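Local coordinates for protein antigen 43 (Escherichia coli, PDB 4KH3) that mediates bacterial clumping, and probably biofilm growth, by self-association of its long beta-helical passenger domains between cells in a Velcro-like manner, at residues 386-391 against 404-409; 425-430 against 445-450; 349-354 against 366-371. All coordinates share one frame; numbering follows the deposited sequence.

Contact 1. Residues 386-391 against 404-409; sequences TTVNGG and TTLNNG
The carbonyl oxygen of Thr386 is gripped by the backbone N-H of Thr405 and the CA-H of Thr404 from strand 404-407, and by a water. The bond from Thr405 N to Thr386 O is 2.8 Å long and nearly straight, while Thr404 CA makes a longer CA-H...O contact with the same oxygen. The water lies on the face that carries Thr387 and Thr405, where it donates to Thr386 O and also bridges the hydroxyls of these two residues. Both hydroxyls lie beside their own backbone N, anti to the carbonyl carbon (chi1 -63° for Thr387), and the two side chains run side by side in the same direction. From here the parallel ladder continues. Val388 N donates to Thr405 O at 2.7 Å, and Asn407 N returns to Val388 O at 2.9 Å. On the other face, Val388 CG2 packs against Leu406 CD2 at 3.8 Å; Ala410 touches Val388 and Leu412 touches Leu406, both from strand 410-414.

At the end of the ladder Asn389 still pairs with Asn407, but its OD1 takes a bond from Asn408 ND2, 2.7 Å long, which approaches in the plane of the Asn389 carbonyl although the two amides are turned 56° apart. Asn389 ND2 is held by Glu370, and Asn407 OD1 by the backbone N of Arg427, so polar groups are bonded both across this contact and to neighbouring strands. Gly390 N reaches Asn407 O only through a weak bond, and Gly390 CA comes within 3.2 Å of Asn408 O where both segments leave the strands; here the register slips by one residue, bringing Gly390 nearest Gly409. In-register parallel strands stacked with aliphatic residues inside and polar ones outside are the hallmark of the right-handed parallel beta-helix, here two successive rungs of an autotransporter passenger.

Contact 2. Residues 425-430 against 445-450; sequences TIREGD and EKSGSG
Ile426, Glu445 and Gly450 carry most of this contact, on the inner face, on the outer face and in the turn respectively. Ile426 pairs through its backbone, its N donating to Glu445 O at 2.8 Å and its O accepting Ser447 N. Its CG2 branch, anti to the backbone N, meets the aliphatic part of Lys446, with CD 3.6 Å from Ile426 CG2, and Leu452 of strand 451-455 covers both side chains.

The lysine chain bends at chi2 (59°) and again at chi4, and its ammonium group turns back over its own turn. Lys446 NZ bonds to Ser447 O at 2.7 Å and also to Gly450 O, in each case from well above the carbonyl plane; a third carbonyl, that of Glu468, also accepts from it. Three carbonyl dipoles around the ammonium would be expected to stabilise its positive charge.

Glu445 lies on the opposite face, where its CB rests 3.7 Å from Thr425 OG1. A bend at chi2 leads its carboxylate away, to weak bonds with Asn465 and Ser443. On this face a water joins Thr425 OG1, Ser447 OG and Ile426 O.

Gly450, with no side chain in the way, brings its CA up to Gly429 O, the two 3.1 Å apart in a CA-H...O contact that is close to straight (162°). Asp430 OD1 lies 3.4 Å from Gly450 CA and accepts the backbone N-H of Thr451. A second water donates to Gly429 O and Ser447 O and accepts from Gly450 N, at 2.8 Å, and so links the two turns, between which no direct backbone hydrogen bond forms. Short parallel strands stacked in register, followed by turns that stay close although the second is one residue longer, are characteristic of consecutive rungs of a parallel beta-helix.

Contact 3. Residues 349-354 against 366-371; sequences GTRSDG and ALMLEK
Arg351 packs closely against Met368 and Ala366, and this side chain makes most of the contact. Met368 CB lies over one face of the guanidinium, 3.3 Å above its plane and offset toward the rim, and the two side chains cross at about a right angle. Arg351 NH1 donates to Ala366 O at 2.7 Å, from above the carbonyl plane. Bends at chi2 and chi3 (47°) turn the group, whose rotation is fixed by Asp353 of the same turn: NE and NH2 grip the carboxylate side-on, each using the syn lone pair of one oxygen. Together they form a salt bridge, whose shorter arm, Arg351 NH2 to Asp353 OD2, is 2.7 Å long. Toward solvent the contact thins out. Met368 CE stays 4.2 Å from Asp353 OD2, and the type I turn from Arg351 to Gly354, exposed beyond the arginine and closed by Gly354 N to Arg351 O, approaches the other segment mainly through the arginine. The turn follows strand 346-350 and leads into strand 356-360, whose Phe357 also touches Arg351; that strand runs antiparallel between 346-350 and 363-370, and the latter in turn pairs in parallel with strand 382-389.

Followed from the N terminus, the three contacts close in series, with neither nesting nor crossing. Contact 3 comes first and closes over the excursion through strand 356-360, where the direction of the chain reverses. Contact 1 then spans a single turn of the beta-helix by way of strands 392-395 and 399-401, and contact 2 spans the next but one, by way of strands 431-434 and 437-439. Neighbouring contacts touch directly: probable backbone hydrogen bonds join Leu369 to Thr387 and Asn389, and Thr425 to Thr404 and Leu406. Contacts 2 and 3, with centres about 20 Å apart, do not meet, and contact 1 joins them along the same face.

Contact 1. Residues 386-391 against 404-409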
ATOM      1  N   THR A 386      30.133  -2.252 -15.337  1.00 26.42           N
ATOM      2  CA  THR A 386      29.223  -2.054 -14.218  1.00 26.83           C
ATOM      3  C   THR A 386      29.922  -1.369 -13.043  1.00 36.80           C
ATOM      4  O   THR A 386      31.040  -1.741 -12.664  1.00 31.98           O
ATOM      5  CB  THR A 386      28.688  -3.375 -13.698  1.00 29.94           C
ATOM      6  OG1 THR A 386      28.289  -4.206 -14.795  1.00 26.91           O
ATOM      7  CG2 THR A 386      27.514  -3.126 -12.766  1.00 31.52           C
ATOM      8  N   THR A 387      29.267  -0.357 -12.484  1.00 29.35           N
ATOM      9  CA  THR A 387      29.654   0.174 -11.188  1.00 29.02           C
ATOM     10  C   THR A 387      28.558  -0.184 -10.188  1.00 37.40           C
ATOM     11  O   THR A 387      27.396   0.208 -10.358  1.00 26.47           O
ATOM     12  CB  THR A 387      29.825   1.703 -11.206  1.00 29.45           C
ATOM     13  OG1 THR A 387      30.887   2.059 -12.093  1.00 39.93           O
ATOM     14  CG2 THR A 387      30.170   2.198  -9.821  1.00 32.74           C
ATOM     15  N   VAL A 388      28.922  -0.957  -9.168  1.00 29.27           N
ATOM     16  CA  VAL A 388      28.020  -1.228  -8.059  1.00 26.38           C
ATOM     17  C   VAL A 388      28.466  -0.375  -6.888  1.00 30.46           C
ATOM     18  O   VAL A 388      29.579  -0.531  -6.388  1.00 32.03           O
ATOM     19  CB  VAL A 388      28.059  -2.703  -7.638  1.00 29.28           C
ATOM     20  CG1 VAL A 388      26.987  -2.983  -6.606  1.00 27.50           C
ATOM     21  CG2 VAL A 388      27.868  -3.587  -8.834  1.00 29.36           C
ATOM     22  N   ASN A 389      27.607   0.543  -6.463  1.00 34.97           N
ATOM     23  CA  ASN A 389      27.955   1.474  -5.398  1.00 27.40           C
ATOM     24  C   ASN A 389      26.961   1.357  -4.253  1.00 36.70           C
ATOM     25  O   ASN A 389      26.074   2.193  -4.098  1.00 39.75           O
ATOM     26  CB  ASN A 389      27.991   2.902  -5.941  1.00 34.91           C
ATOM     27  CG  ASN A 389      28.535   3.906  -4.933  1.00 43.44           C
ATOM     28  OD1 ASN A 389      29.389   3.587  -4.110  1.00 43.90           O
ATOM     29  ND2 ASN A 389      28.041   5.133  -5.003  1.00 45.60           N
ATOM     30  N   GLY A 390      27.104   0.301  -3.460  1.00 30.14           N
ATOM     31  CA  GLY A 390      26.168   0.034  -2.389  1.00 32.64           C
ATOM     32  C   GLY A 390      25.036  -0.888  -2.795  1.00 37.20           C
ATOM     33  O   GLY A 390      24.313  -1.406  -1.944  1.00 33.84           O
ATOM     34  N   GLY A 391      24.884  -1.100  -4.098  1.00 37.15           N
ATOM     35  CA  GLY A 391      23.830  -1.961  -4.604  1.00 29.17           C
ATOM     36  C   GLY A 391      24.134  -3.452  -4.573  1.00 33.01           C
ATOM     37  O   GLY A 391      25.089  -3.908  -3.935  1.00 34.63           O
ATOM     38  N   THR A 404      34.642  -3.638 -13.804  1.00 37.12           N
ATOM     39  CA  THR A 404      33.585  -3.899 -12.837  1.00 31.20           C
ATOM     40  C   THR A 404      33.988  -3.344 -11.463  1.00 36.31           C
ATOM     41  O   THR A 404      34.937  -3.816 -10.842  1.00 32.51           O
ATOM     42  CB  THR A 404      33.308  -5.402 -12.725  1.00 30.22           C
ATOM     43  OG1 THR A 404      32.883  -5.904 -14.000  1.00 38.69           O
ATOM     44  CG2 THR A 404      32.227  -5.675 -11.695  1.00 31.59           C
ATOM     45  N   THR A 405      33.257  -2.339 -11.001  1.00 30.88           N
ATOM     46  CA  THR A 405      33.609  -1.618  -9.791  1.00 26.72           C
ATOM     47  C   THR A 405      32.678  -1.942  -8.623  1.00 31.65           C
ATOM     48  O   THR A 405      31.451  -1.894  -8.758  1.00 32.29           O
ATOM     49  CB  THR A 405      33.593  -0.118 -10.055  1.00 34.29           C
ATOM     50  OG1 THR A 405      34.491   0.177 -11.134  1.00 33.58           O
ATOM     51  CG2 THR A 405      34.006   0.650  -8.809  1.00 28.98           C
ATOM     52  N   LEU A 406      33.270  -2.288  -7.483  1.00 32.38           N
ATOM     53  CA  LEU A 406      32.514  -2.597  -6.275  1.00 29.32           C
ATOM     54  C   LEU A 406      32.905  -1.637  -5.158  1.00 33.72           C
ATOM     55  O   LEU A 406      34.005  -1.724  -4.630  1.00 34.17           O
ATOM     56  CB  LEU A 406      32.781  -4.033  -5.834  1.00 25.21           C
ATOM     57  CG  LEU A 406      32.533  -5.136  -6.868  1.00 30.73           C
ATOM     58  CD1 LEU A 406      32.844  -6.492  -6.258  1.00 22.47           C
ATOM     59  CD2 LEU A 406      31.102  -5.105  -7.432  1.00 31.95           C
ATOM     60  N   ASN A 407      32.008  -0.716  -4.816  1.00 32.92           N
ATOM     61  CA  ASN A 407      32.271   0.284  -3.786  1.00 28.96           C
ATOM     62  C   ASN A 407      31.189   0.321  -2.704  1.00 32.46           C
ATOM     63  O   ASN A 407      30.061  -0.129  -2.923  1.00 30.35           O
ATOM     64  CB  ASN A 407      32.362   1.687  -4.395  1.00 28.58           C
ATOM     65  CG  ASN A 407      33.619   1.903  -5.216  1.00 35.67           C
ATOM     66  OD1 ASN A 407      34.636   1.246  -5.013  1.00 33.95           O
ATOM     67  ND2 ASN A 407      33.556   2.859  -6.139  1.00 31.30           N
ATOM     68  N   ASN A 408      31.563   0.844  -1.538  1.00 33.46           N
ATOM     69  CA  ASN A 408      30.627   1.321  -0.522  1.00 31.04           C
ATOM     70  C   ASN A 408      29.455   0.415  -0.173  1.00 32.79           C
ATOM     71  O   ASN A 408      28.307   0.850  -0.224  1.00 31.61           O
ATOM     72  CB  ASN A 408      30.069   2.672  -0.956  1.00 31.77           C
ATOM     73  CG  ASN A 408      31.146   3.716  -1.112  1.00 34.00           C
ATOM     74  OD1 ASN A 408      32.035   3.830  -0.272  1.00 40.74           O
ATOM     75  ND2 ASN A 408      31.076   4.482  -2.189  1.00 35.93           N
ATOM     76  N   GLY A 409      29.738  -0.829   0.190  1.00 25.95           N
ATOM     77  CA  GLY A 409      28.690  -1.733   0.618  1.00 29.00           C
ATOM     78  C   GLY A 409      28.191  -2.623  -0.500  1.00 33.51           C
ATOM     79  O   GLY A 409      27.238  -3.385  -0.325  1.00 36.31           O
TER
HETATM   80  O   HOH W   1      30.776  -5.021 -15.495  1.00 30.24           O
HETATM   81  O   HOH W   2      33.073   0.398 -13.477  1.00 33.66           O

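Contact 2. Residues 425-430 against 445-450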
ATOM      1  N   THR A 425      37.385  -4.133  -9.661  1.00 33.45           N
ATOM      2  CA  THR A 425      38.065  -3.150  -8.827  1.00 37.00           C
ATOM      3  C   THR A 425      37.220  -2.633  -7.666  1.00 40.39           C
ATOM      4  O   THR A 425      36.044  -2.304  -7.827  1.00 36.22           O
ATOM      5  CB  THR A 425      38.612  -1.952  -9.659  1.00 33.42           C
ATOM      6  OG1 THR A 425      39.320  -1.055  -8.798  1.00 34.44           O
ATOM      7  CG2 THR A 425      37.491  -1.183 -10.322  1.00 32.35           C
ATOM      8  N   ILE A 426      37.846  -2.575  -6.494  1.00 36.32           N
ATOM      9  CA  ILE A 426      37.244  -2.000  -5.302  1.00 31.56           C
ATOM     10  C   ILE A 426      38.071  -0.782  -4.915  1.00 32.60           C
ATOM     11  O   ILE A 426      39.260  -0.897  -4.634  1.00 36.65           O
ATOM     12  CB  ILE A 426      37.222  -3.006  -4.136  1.00 32.32           C
ATOM     13  CG1 ILE A 426      36.206  -4.117  -4.409  1.00 24.12           C
ATOM     14  CG2 ILE A 426      36.884  -2.297  -2.816  1.00 24.91           C
ATOM     15  CD1 ILE A 426      36.644  -5.165  -5.399  1.00 29.64           C
ATOM     16  N   ARG A 427      37.452   0.388  -4.911  1.00 36.03           N
ATOM     17  CA  ARG A 427      38.211   1.615  -4.758  1.00 35.55           C
ATOM     18  C   ARG A 427      37.878   2.418  -3.498  1.00 41.36           C
ATOM     19  O   ARG A 427      38.620   3.330  -3.118  1.00 42.89           O
ATOM     20  CB  ARG A 427      38.008   2.482  -5.994  1.00 37.03           C
ATOM     21  CG  ARG A 427      38.355   1.766  -7.287  1.00 52.32           C
ATOM     22  CD  ARG A 427      38.224   2.685  -8.491  1.00 60.61           C
ATOM     23  NE  ARG A 427      39.001   3.909  -8.319  1.00 71.29           N
ATOM     24  CZ  ARG A 427      38.575   5.115  -8.674  1.00 85.58           C
ATOM     25  NH1 ARG A 427      37.378   5.262  -9.229  1.00 93.39           N
ATOM     26  NH2 ARG A 427      39.344   6.178  -8.476  1.00 87.81           N
ATOM     27  N   GLU A 428      36.780   2.068  -2.840  1.00 32.97           N
ATOM     28  CA  GLU A 428      36.207   2.929  -1.809  1.00 36.97           C
ATOM     29  C   GLU A 428      35.194   2.144  -0.974  1.00 34.82           C
ATOM     30  O   GLU A 428      34.319   1.482  -1.520  1.00 34.13           O
ATOM     31  CB  GLU A 428      35.529   4.117  -2.495  1.00 42.01           C
ATOM     32  CG  GLU A 428      35.019   5.213  -1.586  1.00 53.11           C
ATOM     33  CD  GLU A 428      34.296   6.304  -2.369  1.00 71.70           C
ATOM     34  OE1 GLU A 428      34.338   6.262  -3.621  1.00 69.12           O
ATOM     35  OE2 GLU A 428      33.684   7.197  -1.740  1.00 81.29           O
ATOM     36  N   GLY A 429      35.320   2.204   0.348  1.00 32.77           N
ATOM     37  CA  GLY A 429      34.455   1.443   1.234  1.00 26.42           C
ATOM     38  C   GLY A 429      34.639  -0.067   1.168  1.00 32.63           C
ATOM     39  O   GLY A 429      35.695  -0.572   0.798  1.00 30.55           O
ATOM     40  N   ASP A 430      33.599  -0.795   1.546  1.00 32.37           N
ATOM     41  CA  ASP A 430      33.679  -2.241   1.648  1.00 28.97           C
ATOM     42  C   ASP A 430      33.020  -2.887   0.444  1.00 36.18           C
ATOM     43  O   ASP A 430      32.230  -2.254  -0.251  1.00 36.71           O
ATOM     44  CB  ASP A 430      32.946  -2.718   2.905  1.00 33.06           C
ATOM     45  CG  ASP A 430      33.673  -2.361   4.190  1.00 30.49           C
ATOM     46  OD1 ASP A 430      34.818  -1.857   4.139  1.00 32.48           O
ATOM     47  OD2 ASP A 430      33.095  -2.615   5.265  1.00 40.05           O
ATOM     48  N   GLU A 445      41.571  -5.521  -8.348  1.00 37.37           N
ATOM     49  CA  GLU A 445      42.310  -4.394  -7.772  1.00 35.26           C
ATOM     50  C   GLU A 445      41.630  -3.960  -6.478  1.00 47.25           C
ATOM     51  O   GLU A 445      40.418  -3.726  -6.460  1.00 39.92           O
ATOM     52  CB  GLU A 445      42.324  -3.198  -8.722  1.00 42.10           C
ATOM     53  CG  GLU A 445      42.550  -3.535 -10.183  1.00 60.79           C
ATOM     54  CD  GLU A 445      44.015  -3.574 -10.556  1.00 71.21           C
ATOM     55  OE1 GLU A 445      44.801  -2.795  -9.963  1.00 69.43           O
ATOM     56  OE2 GLU A 445      44.376  -4.383 -11.443  1.00 64.12           O
ATOM     57  N   LYS A 446      42.401  -3.849  -5.400  1.00 33.99           N
ATOM     58  CA  LYS A 446      41.848  -3.393  -4.129  1.00 35.16           C
ATOM     59  C   LYS A 446      42.566  -2.149  -3.619  1.00 38.06           C
ATOM     60  O   LYS A 446      43.759  -2.178  -3.314  1.00 39.37           O
ATOM     61  CB  LYS A 446      41.884  -4.505  -3.077  1.00 37.21           C
ATOM     62  CG  LYS A 446      41.521  -4.035  -1.670  1.00 33.12           C
ATOM     63  CD  LYS A 446      40.129  -3.416  -1.613  1.00 37.88           C
ATOM     64  CE  LYS A 446      39.755  -2.968  -0.190  1.00 31.52           C
ATOM     65  NZ  LYS A 446      40.418  -1.690   0.228  1.00 29.85           N
ATOM     66  N   SER A 447      41.826  -1.054  -3.539  1.00 31.50           N
ATOM     67  CA  SER A 447      42.352   0.188  -3.007  1.00 34.01           C
ATOM     68  C   SER A 447      41.338   0.778  -2.041  1.00 32.10           C
ATOM     69  O   SER A 447      40.297   0.168  -1.769  1.00 31.36           O
ATOM     70  CB  SER A 447      42.681   1.171  -4.135  1.00 36.29           C
ATOM     71  OG  SER A 447      41.572   1.351  -4.994  1.00 51.53           O
ATOM     72  N   GLY A 448      41.642   1.953  -1.507  1.00 30.99           N
ATOM     73  CA  GLY A 448      40.841   2.515  -0.433  1.00 30.48           C
ATOM     74  C   GLY A 448      41.022   1.749   0.872  1.00 36.70           C
ATOM     75  O   GLY A 448      41.557   0.632   0.891  1.00 31.94           O
ATOM     76  N   SER A 449      40.553   2.343   1.966  1.00 39.11           N
ATOM     77  CA  SER A 449      40.771   1.791   3.302  1.00 33.44           C
ATOM     78  C   SER A 449      39.756   0.713   3.709  1.00 35.41           C
ATOM     79  O   SER A 449      39.835   0.150   4.804  1.00 37.26           O
ATOM     80  CB  SER A 449      40.777   2.920   4.333  1.00 36.86           C
ATOM     81  OG  SER A 449      39.552   3.640   4.310  1.00 44.48           O
ATOM     82  N   GLY A 450      38.811   0.418   2.827  1.00 35.47           N
ATOM     83  CA  GLY A 450      37.774  -0.544   3.139  1.00 26.01           C
ATOM     84  C   GLY A 450      38.241  -1.985   3.083  1.00 29.46           C
ATOM     85  O   GLY A 450      39.417  -2.272   2.884  1.00 32.91           O
TER
HETATM   86  O   HOH W   3      41.595  -0.654  -6.786  1.00 44.83           O
HETATM   87  O   HOH W   4      38.290   0.511   0.121  1.00 35.01           O

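Contact 3. Residues 349-354 against 366-371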
ATOM      1  N   GLY A 349      18.831   4.393 -21.023  1.00 33.31           N
ATOM      2  CA  GLY A 349      18.569   5.602 -20.273  1.00 28.23           C
ATOM      3  C   GLY A 349      19.831   6.286 -19.824  1.00 31.97           C
ATOM      4  O   GLY A 349      20.917   5.989 -20.315  1.00 35.62           O
ATOM      5  N   THR A 350      19.690   7.208 -18.879  1.00 32.16           N
ATOM      6  CA  THR A 350      20.836   7.943 -18.370  1.00 34.43           C
ATOM      7  C   THR A 350      20.884   7.934 -16.831  1.00 37.73           C
ATOM      8  O   THR A 350      19.878   8.180 -16.167  1.00 38.79           O
ATOM      9  CB  THR A 350      20.855   9.395 -18.928  1.00 34.45           C
ATOM     10  OG1 THR A 350      19.589  10.013 -18.695  1.00 40.58           O
ATOM     11  CG2 THR A 350      21.104   9.393 -20.428  1.00 35.54           C
ATOM     12  N   ARG A 351      22.058   7.644 -16.274  1.00 42.83           N
ATOM     13  CA  ARG A 351      22.274   7.728 -14.827  1.00 37.22           C
ATOM     14  C   ARG A 351      22.222   9.167 -14.323  1.00 40.60           C
ATOM     15  O   ARG A 351      22.144  10.117 -15.111  1.00 36.23           O
ATOM     16  CB  ARG A 351      23.620   7.108 -14.440  1.00 34.49           C
ATOM     17  CG  ARG A 351      23.720   5.609 -14.706  1.00 43.44           C
ATOM     18  CD  ARG A 351      24.979   5.271 -15.510  1.00 36.67           C
ATOM     19  NE  ARG A 351      26.166   5.929 -14.967  1.00 39.63           N
ATOM     20  CZ  ARG A 351      27.297   5.303 -14.652  1.00 43.56           C
ATOM     21  NH1 ARG A 351      27.420   3.992 -14.832  1.00 42.45           N
ATOM     22  NH2 ARG A 351      28.310   5.994 -14.155  1.00 37.02           N
ATOM     23  N   SER A 352      22.272   9.316 -13.001  1.00 52.23           N
ATOM     24  CA  SER A 352      22.238  10.629 -12.360  1.00 50.11           C
ATOM     25  C   SER A 352      23.408  11.488 -12.824  1.00 52.36           C
ATOM     26  O   SER A 352      23.264  12.701 -13.030  1.00 45.89           O
ATOM     27  CB  SER A 352      22.262  10.484 -10.840  1.00 46.46           C
ATOM     28  OG  SER A 352      22.142   9.126 -10.451  1.00 59.23           O
ATOM     29  N   ASP A 353      24.561  10.847 -13.008  1.00 49.00           N
ATOM     30  CA  ASP A 353      25.776  11.550 -13.421  1.00 49.02           C
ATOM     31  C   ASP A 353      25.763  11.979 -14.886  1.00 44.21           C
ATOM     32  O   ASP A 353      26.664  12.680 -15.336  1.00 44.80           O
ATOM     33  CB  ASP A 353      27.035  10.728 -13.099  1.00 38.79           C
ATOM     34  CG  ASP A 353      27.002   9.326 -13.692  1.00 51.88           C
ATOM     35  OD1 ASP A 353      26.239   9.076 -14.652  1.00 50.13           O
ATOM     36  OD2 ASP A 353      27.758   8.467 -13.199  1.00 45.76           O
ATOM     37  N   GLY A 354      24.741  11.556 -15.625  1.00 47.93           N
ATOM     38  CA  GLY A 354      24.583  11.958 -17.013  1.00 36.04           C
ATOM     39  C   GLY A 354      25.048  10.921 -18.025  1.00 38.23           C
ATOM     40  O   GLY A 354      24.808  11.069 -19.219  1.00 49.73           O
ATOM     41  N   ALA A 366      27.483  -0.175 -18.618  1.00 29.21           N
ATOM     42  CA  ALA A 366      27.572   1.027 -17.802  1.00 30.45           C
ATOM     43  C   ALA A 366      26.427   1.163 -16.786  1.00 27.85           C
ATOM     44  O   ALA A 366      26.022   2.268 -16.435  1.00 25.03           O
ATOM     45  CB  ALA A 366      27.687   2.259 -18.684  1.00 19.40           C
ATOM     46  N   LEU A 367      25.922   0.027 -16.315  1.00 28.67           N
ATOM     47  CA  LEU A 367      24.970   0.008 -15.207  1.00 30.71           C
ATOM     48  C   LEU A 367      25.545   0.669 -13.965  1.00 31.69           C
ATOM     49  O   LEU A 367      26.672   0.383 -13.565  1.00 37.32           O
ATOM     50  CB  LEU A 367      24.600  -1.425 -14.858  1.00 26.36           C
ATOM     51  CG  LEU A 367      23.717  -2.109 -15.884  1.00 34.37           C
ATOM     52  CD1 LEU A 367      23.343  -3.449 -15.353  1.00 36.51           C
ATOM     53  CD2 LEU A 367      22.489  -1.273 -16.154  1.00 33.59           C
ATOM     54  N   MET A 368      24.776   1.567 -13.365  1.00 33.12           N
ATOM     55  CA  MET A 368      25.156   2.151 -12.091  1.00 32.77           C
ATOM     56  C   MET A 368      24.152   1.678 -11.064  1.00 32.19           C
ATOM     57  O   MET A 368      22.970   1.996 -11.158  1.00 37.42           O
ATOM     58  CB  MET A 368      25.166   3.677 -12.164  1.00 30.67           C
ATOM     59  CG  MET A 368      25.199   4.353 -10.802  1.00 45.90           C
ATOM     60  SD  MET A 368      26.700   4.009  -9.854  1.00 48.57           S
ATOM     61  CE  MET A 368      27.837   5.164 -10.623  1.00 35.73           C
ATOM     62  N   LEU A 369      24.609   0.888 -10.102  1.00 30.55           N
ATOM     63  CA  LEU A 369      23.702   0.338  -9.102  1.00 29.45           C
ATOM     64  C   LEU A 369      23.954   0.919  -7.701  1.00 32.34           C
ATOM     65  O   LEU A 369      24.817   0.438  -6.970  1.00 35.20           O
ATOM     66  CB  LEU A 369      23.798  -1.187  -9.089  1.00 30.70           C
ATOM     67  CG  LEU A 369      23.573  -1.912 -10.426  1.00 32.63           C
ATOM     68  CD1 LEU A 369      24.039  -3.356 -10.331  1.00 30.03           C
ATOM     69  CD2 LEU A 369      22.117  -1.877 -10.829  1.00 30.18           C
ATOM     70  N   GLU A 370      23.204   1.962  -7.343  1.00 32.91           N
ATOM     71  CA  GLU A 370      23.257   2.538  -5.998  1.00 27.01           C
ATOM     72  C   GLU A 370      22.510   1.663  -4.985  1.00 35.65           C
ATOM     73  O   GLU A 370      21.879   0.659  -5.343  1.00 29.08           O
ATOM     74  CB  GLU A 370      22.650   3.941  -5.973  1.00 32.47           C
ATOM     75  CG  GLU A 370      23.050   4.851  -7.125  1.00 42.77           C
ATOM     76  CD  GLU A 370      24.385   5.525  -6.905  1.00 39.41           C
ATOM     77  OE1 GLU A 370      25.000   5.305  -5.846  1.00 45.19           O
ATOM     78  OE2 GLU A 370      24.824   6.278  -7.796  1.00 59.16           O
ATOM     79  N   LYS A 371      22.590   2.052  -3.717  1.00 38.62           N
ATOM     80  CA  LYS A 371      21.915   1.323  -2.653  1.00 38.88           C
ATOM     81  C   LYS A 371      20.429   1.166  -2.975  1.00 32.25           C
ATOM     82  O   LYS A 371      19.743   2.139  -3.310  1.00 26.48           O
ATOM     83  CB  LYS A 371      22.118   2.020  -1.300  1.00 37.40           C
ATOM     84  CG  LYS A 371      21.526   1.250  -0.123  1.00 50.63           C
ATOM     85  CD  LYS A 371      22.140   1.695   1.203  1.00 69.25           C
ATOM     86  CE  LYS A 371      21.721   0.785   2.359  1.00 63.53           C
ATOM     87  NZ  LYS A 371      22.462   1.103   3.619  1.00 67.83           N
TER